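Local coordinates for farnesyl pyrophosphate synthetase (Staphylococcus aureus, PDB 5H9D), which probably builds heptaprenyl diphosphate, a long isoprenoid chain, by the magnesium-dependent condensation of isopentenyl diphosphate units onto an allylic primer, at residues E58-E62 and Q63-V67; K94-I97 and S98-W101; I158-Y161 and L162-N166; F214-E218 and K219-K223; H302-S305 and L306-L310. All coordinates share one frame; numbering follows the deposited sequence.

Contact 1 of 5, residues E58-E62 and Q63-V67; sequences EQTSE and QTYQV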
loop_
_atom_site.group_PDB
_atom_site.type_symbol
_atom_site.label_atom_id
_atom_site.label_comp_id
_atom_site.label_asym_id
_atom_site.label_seq_id
_atom_site.Cartn_x
_atom_site.Cartn_y
_atom_site.Cartn_z
ATOM N N GLU A 58 -3.854 10.619 -29.089
ATOM C CA GLU A 58 -2.735 11.365 -29.678
ATOM C C GLU A 58 -2.016 12.277 -28.680
ATOM O O GLU A 58 -0.989 12.909 -28.988
ATOM C CB GLU A 58 -3.209 12.184 -30.883
ATOM C CG GLU A 58 -4.427 13.052 -30.634
ATOM C CD GLU A 58 -4.574 14.166 -31.677
ATOM O OE1 GLU A 58 -5.681 14.740 -31.769
ATOM O OE2 GLU A 58 -3.586 14.480 -32.389
ATOM N N GLN A 59 -2.578 12.328 -27.480
ATOM C CA GLN A 59 -2.055 13.125 -26.386
ATOM C C GLN A 59 -2.519 12.423 -25.106
ATOM O O GLN A 59 -3.508 11.685 -25.121
ATOM C CB GLN A 59 -2.624 14.546 -26.456
ATOM C CG GLN A 59 -4.144 14.617 -26.263
ATOM C CD GLN A 59 -4.588 15.929 -25.605
ATOM O OE1 GLN A 59 -5.689 16.026 -25.030
ATOM N NE2 GLN A 59 -3.726 16.947 -25.687
ATOM N N THR A 60 -1.811 12.649 -24.005
ATOM C CA THR A 60 -2.164 12.028 -22.733
ATOM C C THR A 60 -3.509 12.540 -22.219
ATOM O O THR A 60 -3.681 13.740 -22.049
ATOM C CB THR A 60 -1.109 12.325 -21.666
ATOM O OG1 THR A 60 0.195 12.322 -22.254
ATOM C CG2 THR A 60 -1.154 11.278 -20.612
ATOM N N SER A 61 -4.447 11.633 -21.960
ATOM C CA SER A 61 -5.755 12.024 -21.464
ATOM C C SER A 61 -5.797 12.277 -19.944
ATOM O O SER A 61 -4.879 11.896 -19.211
ATOM C CB SER A 61 -6.803 10.969 -21.860
ATOM O OG SER A 61 -6.523 9.682 -21.347
ATOM N N GLU A 62 -6.861 12.930 -19.473
ATOM C CA GLU A 62 -6.985 13.196 -18.052
ATOM C C GLU A 62 -7.092 11.871 -17.315
ATOM O O GLU A 62 -6.565 11.712 -16.214
ATOM C CB GLU A 62 -8.227 14.040 -17.759
ATOM C CG GLU A 62 -8.308 14.567 -16.311
ATOM C CD GLU A 62 -6.980 15.162 -15.836
ATOM O OE1 GLU A 62 -6.250 15.742 -16.667
ATOM O OE2 GLU A 62 -6.657 15.054 -14.633
ATOM N N GLN A 63 -7.775 10.911 -17.924
ATOM C CA GLN A 63 -7.932 9.604 -17.310
ATOM C C GLN A 63 -6.589 8.948 -17.010
ATOM O O GLN A 63 -6.470 8.208 -16.028
ATOM C CB GLN A 63 -8.762 8.674 -18.213
ATOM C CG GLN A 63 -8.636 7.208 -17.818
ATOM C CD GLN A 63 -9.576 6.288 -18.547
ATOM O OE1 GLN A 63 -9.492 5.075 -18.409
ATOM N NE2 GLN A 63 -10.485 6.852 -19.307
ATOM N N THR A 64 -5.581 9.200 -17.848
ATOM C CA THR A 64 -4.284 8.573 -17.616
ATOM C C THR A 64 -3.508 9.352 -16.558
ATOM O O THR A 64 -2.736 8.772 -15.812
ATOM C CB THR A 64 -3.439 8.421 -18.923
ATOM O OG1 THR A 64 -2.997 9.704 -19.352
ATOM C CG2 THR A 64 -4.251 7.812 -20.058
ATOM N N TYR A 65 -3.724 10.660 -16.472
ATOM C CA TYR A 65 -3.058 11.448 -15.446
ATOM C C TYR A 65 -3.642 11.074 -14.112
ATOM O O TYR A 65 -2.956 11.167 -13.090
ATOM C CB TYR A 65 -3.302 12.925 -15.628
ATOM C CG TYR A 65 -2.488 13.544 -16.705
ATOM C CD1 TYR A 65 -1.102 13.577 -16.626
ATOM C CD2 TYR A 65 -3.100 14.074 -17.828
ATOM C CE1 TYR A 65 -0.340 14.113 -17.645
ATOM C CE2 TYR A 65 -2.340 14.617 -18.863
ATOM C CZ TYR A 65 -0.968 14.626 -18.765
ATOM O OH TYR A 65 -0.238 15.111 -19.818
ATOM N N GLN A 66 -4.920 10.684 -14.106
ATOM C CA GLN A 66 -5.557 10.320 -12.858
ATOM C C GLN A 66 -5.045 8.968 -12.348
ATOM O O GLN A 66 -4.923 8.752 -11.137
ATOM C CB GLN A 66 -7.080 10.301 -13.009
ATOM C CG GLN A 66 -7.749 11.676 -13.219
ATOM C CD GLN A 66 -7.520 12.650 -12.066
ATOM O OE1 GLN A 66 -7.732 12.312 -10.903
ATOM N NE2 GLN A 66 -7.099 13.871 -12.392
ATOM N N VAL A 67 -4.718 8.052 -13.249
ATOM C CA VAL A 67 -4.216 6.771 -12.769
ATOM C C VAL A 67 -2.789 6.985 -12.261
ATOM O O VAL A 67 -2.338 6.358 -11.312
ATOM C CB VAL A 67 -4.277 5.680 -13.879
ATOM C CG1 VAL A 67 -3.821 4.346 -13.324
ATOM C CG2 VAL A 67 -5.701 5.543 -14.356
#
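The carbonyl oxygen S61 O accepts from the first turn of helix 62-85: Y65 N at 3.2 Å (N-H...O 152°) and, more weakly, T64 N at 3.1 Å. The hydroxyl T64 OG1 also bonds to it, though its placement is doubtful. S61 is the N-cap residue, and its carbonyl begins the helical bonding as the loop enters the helix. The next residue, E62, doubles its backbone tie to Q66, one turn on, with a side-chain bond: OE2 receives Q66 NE2 at 2.6 Å through its anti lone pair and lies in the amide plane. Both chains bend at chi2, which brings carboxylate and amide together with their planes 47° apart. On another side, T60 CG2 sits over one face of the Y65 ring, 4.1 Å from the centroid, a CH-pi contact offset toward the rim. The hydroxyls of T60 and Y65 both bond to E9. The E62 carboxylate, shared between Q66 and, through OE1, R16 of helix 6-20, probably ties the helix start to that helix.

Contact 2 of 5, residues K94-I97 and S98-W101; sequences KLTI and SKKW. With PO4 (phosphate ion), chain H.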
loop_
_atom_site.group_PDB
_atom_site.type_symbol
_atom_site.label_atom_id
_atom_site.label_comp_id
_atom_site.label_asym_id
_atom_site.label_seq_id
_atom_site.Cartn_x
_atom_site.Cartn_y
_atom_site.Cartn_z
ATOM N N LYS A 94 14.548 13.717 4.815
ATOM C CA LYS A 94 13.939 14.449 5.914
ATOM C C LYS A 94 13.320 13.420 6.863
ATOM O O LYS A 94 13.337 12.222 6.582
ATOM C CB LYS A 94 12.880 15.409 5.385
ATOM C CG LYS A 94 13.311 16.150 4.115
ATOM C CD LYS A 94 14.508 17.064 4.333
ATOM C CE LYS A 94 14.126 18.314 5.154
ATOM N NZ LYS A 94 13.842 18.036 6.631
ATOM N N LEU A 95 12.808 13.893 7.991
ATOM C CA LEU A 95 12.185 13.045 8.997
ATOM C C LEU A 95 10.959 12.279 8.502
ATOM O O LEU A 95 10.094 12.820 7.814
ATOM C CB LEU A 95 11.743 13.907 10.187
ATOM C CG LEU A 95 12.765 14.588 11.087
ATOM C CD1 LEU A 95 12.079 15.667 11.918
ATOM C CD2 LEU A 95 13.450 13.503 11.959
ATOM N N THR A 96 10.862 11.022 8.892
ATOM C CA THR A 96 9.708 10.241 8.486
ATOM C C THR A 96 8.569 10.841 9.290
ATOM O O THR A 96 8.821 11.476 10.309
ATOM C CB THR A 96 9.935 8.742 8.788
ATOM O OG1 THR A 96 10.274 8.558 10.164
ATOM C CG2 THR A 96 11.064 8.219 7.948
ATOM N N ILE A 97 7.330 10.672 8.839
ATOM C CA ILE A 97 6.200 11.264 9.542
ATOM C C ILE A 97 6.144 10.815 10.988
ATOM O O ILE A 97 5.986 11.618 11.895
ATOM C CB ILE A 97 4.850 10.939 8.844
ATOM C CG1 ILE A 97 4.933 11.295 7.366
ATOM C CG2 ILE A 97 3.700 11.736 9.480
ATOM C CD1 ILE A 97 5.288 12.693 7.135
ATOM N N SER A 98 6.257 9.520 11.202
ATOM C CA SER A 98 6.243 8.969 12.560
ATOM C C SER A 98 7.214 9.714 13.483
ATOM O O SER A 98 6.983 9.800 14.669
ATOM C CB SER A 98 6.578 7.485 12.503
ATOM O OG SER A 98 7.105 7.176 11.203
ATOM N N LYS A 99 8.281 10.290 12.945
ATOM C CA LYS A 99 9.234 11.012 13.794
ATOM C C LYS A 99 9.037 12.509 13.869
ATOM O O LYS A 99 9.416 13.120 14.859
ATOM C CB LYS A 99 10.685 10.730 13.389
ATOM C CG LYS A 99 11.203 9.396 13.902
ATOM C CD LYS A 99 12.711 9.400 14.025
ATOM C CE LYS A 99 13.201 8.060 14.540
ATOM N NZ LYS A 99 12.357 7.638 15.702
ATOM N N LYS A 100 8.449 13.100 12.832
ATOM C CA LYS A 100 8.198 14.540 12.812
ATOM C C LYS A 100 6.963 14.833 13.641
ATOM O O LYS A 100 6.819 15.910 14.166
ATOM C CB LYS A 100 7.974 15.006 11.384
ATOM C CG LYS A 100 8.307 16.447 11.122
ATOM C CD LYS A 100 7.992 16.809 9.683
ATOM C CE LYS A 100 8.637 18.137 9.294
ATOM N NZ LYS A 100 8.587 19.147 10.398
ATOM N N TRP A 101 6.069 13.866 13.745
ATOM C CA TRP A 101 4.841 14.016 14.518
ATOM C C TRP A 101 4.784 12.834 15.493
ATOM O O TRP A 101 5.316 12.903 16.594
ATOM C CB TRP A 101 3.608 14.006 13.587
ATOM C CG TRP A 101 3.379 15.287 12.792
ATOM C CD1 TRP A 101 2.657 16.384 13.189
ATOM C CD2 TRP A 101 3.847 15.580 11.462
ATOM N NE1 TRP A 101 2.644 17.320 12.194
ATOM C CE2 TRP A 101 3.367 16.861 11.126
ATOM C CE3 TRP A 101 4.631 14.884 10.528
ATOM C CZ2 TRP A 101 3.639 17.466 9.903
ATOM C CZ3 TRP A 101 4.905 15.493 9.300
ATOM C CH2 TRP A 101 4.408 16.774 9.005
HETATM P P PO4 H . 12.140 19.534 9.458
HETATM O O1 PO4 H . 11.600 20.527 8.495
HETATM O O2 PO4 H . 11.746 19.916 10.840
HETATM O O3 PO4 H . 11.594 18.190 9.139
HETATM O O4 PO4 H . 13.622 19.503 9.358
#
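Strand 94-95, half of a two-stranded antiparallel hairpin, passes through T96 into the single turn of helix 97-100, and L95 meets that turn from the strand side. Its CD1 lies 3.9 Å from K100 CG, the two side chains crossing at about a right angle, and its CD2 faces K99 CB. T96, at the N-cap position, makes no side-chain capping bond, its hydroxyl bonding weakly to S88 O instead; T96 O accepts K100 N at 3.0 Å and K99 N at 2.9 Å, the latter from well above the carbonyl plane. In this largely helical prenyl synthase fold the turn packs on helix 103-121 through I97 and on helix 26-38 through W101. I97 and W101 run side by side, I97 CG2 coming 3.4 Å from W101 CE3, while W101 N bonds to I97 O at 2.9 Å. K94 NZ, 3.1 Å from phosphate O4, and K100 NZ, 3.3 Å from phosphate O2, hold the ion by weak bonds; it probably came from the crystallisation liquor.

Contact 3 of 5, residues I158-Y161 and L162-N166; sequences IINY and LRRIN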
loop_
_atom_site.group_PDB
_atom_site.type_symbol
_atom_site.label_atom_id
_atom_site.label_comp_id
_atom_site.label_asym_id
_atom_site.label_seq_id
_atom_site.Cartn_x
_atom_site.Cartn_y
_atom_site.Cartn_z
ATOM N N ILE A 158 16.505 -18.912 -3.472
ATOM C CA ILE A 158 16.502 -17.839 -4.452
ATOM C C ILE A 158 15.167 -17.731 -5.183
ATOM O O ILE A 158 14.604 -16.643 -5.300
ATOM C CB ILE A 158 17.645 -18.002 -5.468
ATOM C CG1 ILE A 158 18.952 -17.544 -4.812
ATOM C CG2 ILE A 158 17.358 -17.192 -6.715
ATOM C CD1 ILE A 158 20.121 -17.535 -5.712
ATOM N N ILE A 159 14.656 -18.853 -5.668
ATOM C CA ILE A 159 13.379 -18.857 -6.363
ATOM C C ILE A 159 12.358 -18.159 -5.456
ATOM O O ILE A 159 11.389 -17.540 -5.920
ATOM C CB ILE A 159 12.938 -20.331 -6.672
ATOM C CG1 ILE A 159 12.236 -20.415 -8.031
ATOM C CG2 ILE A 159 12.050 -20.867 -5.570
ATOM C CD1 ILE A 159 10.873 -19.840 -8.056
ATOM N N ASN A 160 12.602 -18.229 -4.153
ATOM C CA ASN A 160 11.695 -17.632 -3.185
ATOM C C ASN A 160 11.994 -16.136 -2.924
ATOM O O ASN A 160 11.112 -15.380 -2.504
ATOM C CB ASN A 160 11.757 -18.455 -1.895
ATOM C CG ASN A 160 10.715 -18.039 -0.879
ATOM O OD1 ASN A 160 9.501 -18.246 -1.079
ATOM N ND2 ASN A 160 11.180 -17.449 0.230
ATOM N N TYR A 161 13.235 -15.711 -3.163
ATOM C CA TYR A 161 13.589 -14.307 -2.972
ATOM C C TYR A 161 12.987 -13.534 -4.130
ATOM O O TYR A 161 12.529 -12.419 -3.956
ATOM C CB TYR A 161 15.115 -14.118 -2.911
ATOM C CG TYR A 161 15.578 -12.753 -3.363
ATOM C CD1 TYR A 161 15.657 -12.451 -4.736
ATOM C CD2 TYR A 161 15.834 -11.730 -2.447
ATOM C CE1 TYR A 161 15.952 -11.190 -5.180
ATOM C CE2 TYR A 161 16.138 -10.438 -2.879
ATOM C CZ TYR A 161 16.185 -10.178 -4.258
ATOM O OH TYR A 161 16.395 -8.902 -4.754
ATOM N N LEU A 162 12.979 -14.143 -5.313
ATOM C CA LEU A 162 12.416 -13.519 -6.522
ATOM C C LEU A 162 10.896 -13.306 -6.417
ATOM O O LEU A 162 10.340 -12.292 -6.873
ATOM C CB LEU A 162 12.690 -14.400 -7.742
ATOM C CG LEU A 162 14.144 -14.498 -8.187
ATOM C CD1 LEU A 162 14.159 -15.278 -9.462
ATOM C CD2 LEU A 162 14.777 -13.120 -8.390
ATOM N N ARG A 163 10.232 -14.291 -5.825
ATOM C CA ARG A 163 8.795 -14.258 -5.654
ATOM C C ARG A 163 8.474 -13.118 -4.679
ATOM O O ARG A 163 7.415 -12.479 -4.759
ATOM C CB ARG A 163 8.354 -15.643 -5.139
ATOM C CG ARG A 163 6.863 -15.924 -5.086
ATOM C CD ARG A 163 6.590 -17.408 -5.345
ATOM N NE ARG A 163 7.532 -18.266 -4.637
ATOM C CZ ARG A 163 7.729 -19.556 -4.918
ATOM N NH1 ARG A 163 7.034 -20.135 -5.896
ATOM N NH2 ARG A 163 8.639 -20.263 -4.246
ATOM N N ARG A 164 9.435 -12.842 -3.796
ATOM C CA ARG A 164 9.321 -11.806 -2.775
ATOM C C ARG A 164 9.539 -10.411 -3.332
ATOM O O ARG A 164 8.933 -9.461 -2.835
ATOM C CB ARG A 164 10.316 -12.064 -1.621
ATOM C CG ARG A 164 10.076 -11.256 -0.319
ATOM C CD ARG A 164 10.853 -11.835 0.900
ATOM N NE ARG A 164 12.268 -11.449 0.880
ATOM C CZ ARG A 164 13.292 -12.279 1.094
ATOM N NH1 ARG A 164 13.081 -13.564 1.361
ATOM N NH2 ARG A 164 14.538 -11.833 1.001
ATOM N N ILE A 165 10.398 -10.253 -4.336
ATOM C CA ILE A 165 10.593 -8.910 -4.872
ATOM C C ILE A 165 9.593 -8.650 -5.984
ATOM O O ILE A 165 9.442 -7.533 -6.478
ATOM C CB ILE A 165 12.041 -8.665 -5.366
ATOM C CG1 ILE A 165 12.370 -9.567 -6.529
ATOM C CG2 ILE A 165 13.016 -8.868 -4.212
ATOM C CD1 ILE A 165 13.661 -9.225 -7.126
ATOM N N ASN A 166 8.890 -9.704 -6.360
ATOM C CA ASN A 166 7.860 -9.590 -7.364
ATOM C C ASN A 166 6.625 -8.922 -6.734
ATOM O O ASN A 166 6.074 -7.959 -7.282
ATOM C CB ASN A 166 7.480 -10.960 -7.879
ATOM C CG ASN A 166 6.293 -10.895 -8.801
ATOM O OD1 ASN A 166 6.348 -10.238 -9.853
ATOM N ND2 ASN A 166 5.198 -11.555 -8.410
#
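Y161 leaves the helix with CG anti to its backbone N (chi1 153°), which lays the ring alongside the turn that follows. CB and CG pass close to the backbone of L162. CD1 has L162 CD2 at 3.8 Å, a methyl lying in the ring plane at the edge. Along the other edge CD2 is 3.7 Å from R164 NH2; because that nitrogen lies near the ring plane and not over a face, this is not a cation-pi contact, and the guanidinium plane stands at 86° to the ring. Over one face comes I165 CG2, 3.9 Å from the ring centroid, a CH-pi contact shifted toward CZ. The tip, OH, touches the same methyl and hydrogen-bonds to D210. R164 is held beyond the contact, by a salt bridge to D150 and a bond to I234 O. On another side of the helix, R163 bends at chi2 and chi3 and folds back over I159: NH2 is 3.7 Å from I159 CG2, and I159 CD1 lies over one face of the guanidinium. N160 OD1, 3.9 Å from R163 NH2, stands near that group's plane, while N160 ND2 bonds to Q156. D210 belongs to the second aspartate-rich DDxxD motif, which in relatives binds magnesium and diphosphate; the tyrosine, wedged between leucine, isoleucine and arginine, thus probably helps to position that motif from the second shell.

Contact 4 of 5, residues F214-E218 and K219-K223; sequences FTSTE and KKLGK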
loop_
_atom_site.group_PDB
_atom_site.type_symbol
_atom_site.label_atom_id
_atom_site.label_comp_id
_atom_site.label_asym_id
_atom_site.label_seq_id
_atom_site.Cartn_x
_atom_site.Cartn_y
_atom_site.Cartn_z
ATOM N N PHE A 214 24.968 -2.509 -0.259
ATOM C CA PHE A 214 26.301 -2.934 0.156
ATOM C C PHE A 214 27.389 -2.095 -0.523
ATOM O O PHE A 214 28.445 -1.833 0.048
ATOM C CB PHE A 214 26.511 -4.411 -0.202
ATOM C CG PHE A 214 25.710 -5.366 0.643
ATOM C CD1 PHE A 214 26.086 -5.642 1.958
ATOM C CD2 PHE A 214 24.597 -6.020 0.121
ATOM C CE1 PHE A 214 25.369 -6.556 2.735
ATOM C CE2 PHE A 214 23.883 -6.929 0.892
ATOM C CZ PHE A 214 24.275 -7.195 2.204
ATOM N N THR A 215 27.106 -1.657 -1.740
ATOM C CA THR A 215 28.056 -0.895 -2.538
ATOM C C THR A 215 27.993 0.649 -2.472
ATOM O O THR A 215 28.943 1.321 -2.897
ATOM C CB THR A 215 27.930 -1.331 -4.013
ATOM O OG1 THR A 215 26.593 -1.075 -4.484
ATOM C CG2 THR A 215 28.230 -2.816 -4.148
ATOM N N SER A 216 26.895 1.196 -1.940
ATOM C CA SER A 216 26.686 2.646 -1.856
ATOM C C SER A 216 27.362 3.338 -0.658
ATOM O O SER A 216 28.459 2.967 -0.249
ATOM C CB SER A 216 25.178 2.923 -1.837
ATOM O OG SER A 216 24.851 4.249 -2.232
ATOM N N THR A 217 26.706 4.343 -0.085
ATOM C CA THR A 217 27.299 5.074 1.034
ATOM C C THR A 217 26.319 5.438 2.147
ATOM O O THR A 217 25.141 5.709 1.882
ATOM C CB THR A 217 27.987 6.394 0.547
ATOM O OG1 THR A 217 27.004 7.295 0.011
ATOM C CG2 THR A 217 29.039 6.088 -0.516
ATOM N N GLU A 218 26.817 5.453 3.386
ATOM C CA GLU A 218 25.991 5.801 4.548
ATOM C C GLU A 218 25.293 7.125 4.237
ATOM O O GLU A 218 24.131 7.339 4.609
ATOM C CB GLU A 218 26.863 5.955 5.818
ATOM C CG GLU A 218 26.146 5.729 7.184
ATOM C CD GLU A 218 25.135 6.830 7.569
ATOM O OE1 GLU A 218 24.396 6.645 8.569
ATOM O OE2 GLU A 218 25.079 7.884 6.886
ATOM N N LYS A 219 26.011 7.994 3.526
ATOM C CA LYS A 219 25.496 9.307 3.160
ATOM C C LYS A 219 24.492 9.298 2.005
ATOM O O LYS A 219 23.390 9.826 2.150
ATOM C CB LYS A 219 26.660 10.258 2.845
ATOM C CG LYS A 219 26.435 11.700 3.336
ATOM C CD LYS A 219 26.256 11.785 4.877
ATOM C CE LYS A 219 24.937 11.155 5.384
ATOM N NZ LYS A 219 24.841 11.032 6.873
ATOM N N LYS A 220 24.855 8.700 0.872
ATOM C CA LYS A 220 23.938 8.657 -0.268
ATOM C C LYS A 220 22.734 7.720 -0.032
ATOM O O LYS A 220 21.688 7.860 -0.678
ATOM C CB LYS A 220 24.691 8.252 -1.548
ATOM C CG LYS A 220 23.992 8.684 -2.860
ATOM C CD LYS A 220 23.865 10.215 -2.979
ATOM C CE LYS A 220 23.115 10.662 -4.248
ATOM N NZ LYS A 220 23.829 10.369 -5.539
ATOM N N LEU A 221 22.878 6.774 0.896
ATOM C CA LEU A 221 21.781 5.857 1.208
ATOM C C LEU A 221 20.834 6.398 2.280
ATOM O O LEU A 221 19.721 5.886 2.454
ATOM C CB LEU A 221 22.308 4.491 1.665
ATOM C CG LEU A 221 22.647 3.481 0.569
ATOM C CD1 LEU A 221 22.890 2.124 1.184
ATOM C CD2 LEU A 221 21.497 3.399 -0.412
ATOM N N GLY A 222 21.266 7.436 2.989
ATOM C CA GLY A 222 20.423 7.992 4.034
ATOM C C GLY A 222 20.063 6.858 4.972
ATOM O O GLY A 222 18.914 6.721 5.399
ATOM N N LYS A 223 21.071 6.035 5.263
ATOM C CA LYS A 223 20.945 4.876 6.134
ATOM C C LYS A 223 22.317 4.230 6.166
ATOM O O LYS A 223 23.146 4.512 5.303
ATOM C CB LYS A 223 19.907 3.898 5.581
ATOM C CG LYS A 223 18.863 3.462 6.603
ATOM C CD LYS A 223 18.447 4.610 7.537
ATOM C CE LYS A 223 19.074 4.465 8.941
ATOM N NZ LYS A 223 19.840 5.668 9.410
#
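T217 sets its OG1 between the backbone N and the carbonyl carbon (chi1 65°), which aims the hydroxyl at K220 N 2.7 Å away and caps the N-terminus of the short helix 218-221. L221 N bonds to T217 O, also at 2.7 Å, as the first helical backbone bond. E218 starts with CG anti to its backbone N and bends at chi2 (-70°), and the chain of K219 bends at chi2 and chi3 to meet it. Their salt bridge spans 3.2 Å from K219 NZ to E218 OE2, the nitrogen coming from the syn side and somewhat out of the carboxylate plane. L221 packs the other way, its CG 3.5 Å from S216 CB. At the far end G222, with positive phi, closes a Schellman motif: K223 N reaches back to E218 O in a weak bond of 3.4 Å, and G222 N makes another weak one to K219 O. The chain thereby leaves the helix, and K223 NZ forms a salt bridge with D89. Capped by a side-chain hydroxyl at one end and the Schellman motif at the other, the turn has few and mostly weak backbone bonds, to which its exposed charged side chains probably add modest electrostatic stabilisation.

Contact 5 of 5, residues H302-S305 and L306-L310; sequences HPKS and LLLSL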
loop_
_atom_site.group_PDB
_atom_site.type_symbol
_atom_site.label_atom_id
_atom_site.label_comp_id
_atom_site.label_asym_id
_atom_site.label_seq_id
_atom_site.Cartn_x
_atom_site.Cartn_y
_atom_site.Cartn_z
ATOM N N HIS A 302 8.506 8.589 -30.845
ATOM C CA HIS A 302 9.145 9.194 -29.685
ATOM C C HIS A 302 8.891 8.392 -28.415
ATOM O O HIS A 302 9.802 8.174 -27.611
ATOM C CB HIS A 302 8.707 10.643 -29.462
ATOM C CG HIS A 302 9.661 11.411 -28.595
ATOM N ND1 HIS A 302 9.258 12.376 -27.694
ATOM C CD2 HIS A 302 11.013 11.352 -28.499
ATOM C CE1 HIS A 302 10.321 12.878 -27.087
ATOM N NE2 HIS A 302 11.398 12.274 -27.558
ATOM N N PRO A 303 7.644 7.950 -28.205
ATOM C CA PRO A 303 7.425 7.174 -26.984
ATOM C C PRO A 303 8.416 6.016 -26.891
ATOM O O PRO A 303 9.150 5.908 -25.920
ATOM C CB PRO A 303 5.970 6.733 -27.123
ATOM C CG PRO A 303 5.351 7.939 -27.753
ATOM C CD PRO A 303 6.362 8.265 -28.861
ATOM N N LYS A 304 8.457 5.171 -27.913
ATOM C CA LYS A 304 9.382 4.051 -27.914
ATOM C C LYS A 304 10.815 4.500 -27.630
ATOM O O LYS A 304 11.594 3.741 -27.079
ATOM C CB LYS A 304 9.324 3.318 -29.248
ATOM C CG LYS A 304 10.312 2.144 -29.391
ATOM C CD LYS A 304 10.175 1.511 -30.769
ATOM C CE LYS A 304 11.060 0.302 -30.926
ATOM N NZ LYS A 304 10.949 -0.291 -32.299
ATOM N N SER A 305 11.160 5.731 -27.991
ATOM C CA SER A 305 12.503 6.250 -27.737
ATOM C C SER A 305 12.674 6.650 -26.271
ATOM O O SER A 305 13.779 6.604 -25.715
ATOM C CB SER A 305 12.791 7.485 -28.603
ATOM O OG SER A 305 12.865 7.186 -29.982
ATOM N N LEU A 306 11.576 7.069 -25.652
ATOM C CA LEU A 306 11.605 7.504 -24.261
ATOM C C LEU A 306 11.638 6.329 -23.321
ATOM O O LEU A 306 12.346 6.348 -22.339
ATOM C CB LEU A 306 10.404 8.412 -23.960
ATOM C CG LEU A 306 10.556 9.859 -24.483
ATOM C CD1 LEU A 306 9.235 10.609 -24.434
ATOM C CD2 LEU A 306 11.607 10.572 -23.655
ATOM N N LEU A 307 10.878 5.296 -23.636
ATOM C CA LEU A 307 10.859 4.099 -22.815
ATOM C C LEU A 307 12.251 3.465 -22.910
ATOM O O LEU A 307 12.819 3.100 -21.885
ATOM C CB LEU A 307 9.767 3.152 -23.323
ATOM C CG LEU A 307 9.245 1.947 -22.541
ATOM C CD1 LEU A 307 8.805 2.329 -21.167
ATOM C CD2 LEU A 307 8.067 1.356 -23.335
ATOM N N LEU A 308 12.801 3.354 -24.127
ATOM C CA LEU A 308 14.144 2.789 -24.328
ATOM C C LEU A 308 15.165 3.561 -23.494
ATOM O O LEU A 308 16.003 2.979 -22.810
ATOM C CB LEU A 308 14.559 2.845 -25.805
ATOM C CG LEU A 308 14.074 1.723 -26.734
ATOM C CD1 LEU A 308 13.930 2.263 -28.155
ATOM C CD2 LEU A 308 15.032 0.571 -26.707
ATOM N N SER A 309 15.080 4.882 -23.564
ATOM C CA SER A 309 15.955 5.757 -22.799
ATOM C C SER A 309 15.766 5.556 -21.284
ATOM O O SER A 309 16.727 5.349 -20.551
ATOM C CB SER A 309 15.656 7.205 -23.163
ATOM O OG SER A 309 16.439 8.083 -22.386
ATOM N N LEU A 310 14.524 5.630 -20.818
ATOM C CA LEU A 310 14.236 5.454 -19.405
ATOM C C LEU A 310 14.620 4.049 -18.928
ATOM O O LEU A 310 15.160 3.883 -17.847
ATOM C CB LEU A 310 12.750 5.721 -19.119
ATOM C CG LEU A 310 12.273 5.480 -17.669
ATOM C CD1 LEU A 310 12.983 6.445 -16.710
ATOM C CD2 LEU A 310 10.758 5.667 -17.568
#
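Regular alpha-helical bonding joins 302-305 to 306-310, with L306 N on H302 O at 2.9 Å and L307 N on P303 O at 2.9 Å, the second nearly straight at 165°. L308 N and S309 N continue the series to K304 O and S305 O. H302 and L306, one turn apart, meet on the outer side. The imidazole is carried by a CG anti to the backbone N (chi1 -161°), and L306 brings CD1 over one face of it, 3.9 Å from the ring centroid and offset toward the rim, a CH-pi contact. K304 and L308 instead lie side by side and point the same way: K304 CG is 3.8 Å from L308 CD1. The lysine is fully extended, and its NZ makes a salt bridge with D300 and hydrogen bonds to L298 O and S296 O. S305 OG bonds to G301 O. Toward the protein, L307 rests on F47, L50 and I295, fastening helix 302-315 to helices 43-51 and 276-296. The lysine thus divides its work, its methylenes sharing the apolar packing of L308 while the ammonium probably keeps its charge and ties the helix start to the preceding loop and the end of helix 276-296.

All five are local contacts, within a helix or at a helix end, but their surroundings differ. Contact 3 is the most central, its centre 14 Å from the centre of the chain, and mixes apolar packing with side chains tied to residues elsewhere in the fold. Contacts 4 and 5 are at the surface, one a capped connecting turn, the other an amphipathic start of the last long helix. Contacts 1 and 2 both begin helices from a loop or strand, and both are partly buried. D89 joins contacts 2 and 4, sharing backbone bonds with T96 and a salt bridge with K223; their nearest atoms are about 8 Å apart, and those of contacts 3 and 4 about 9 Å.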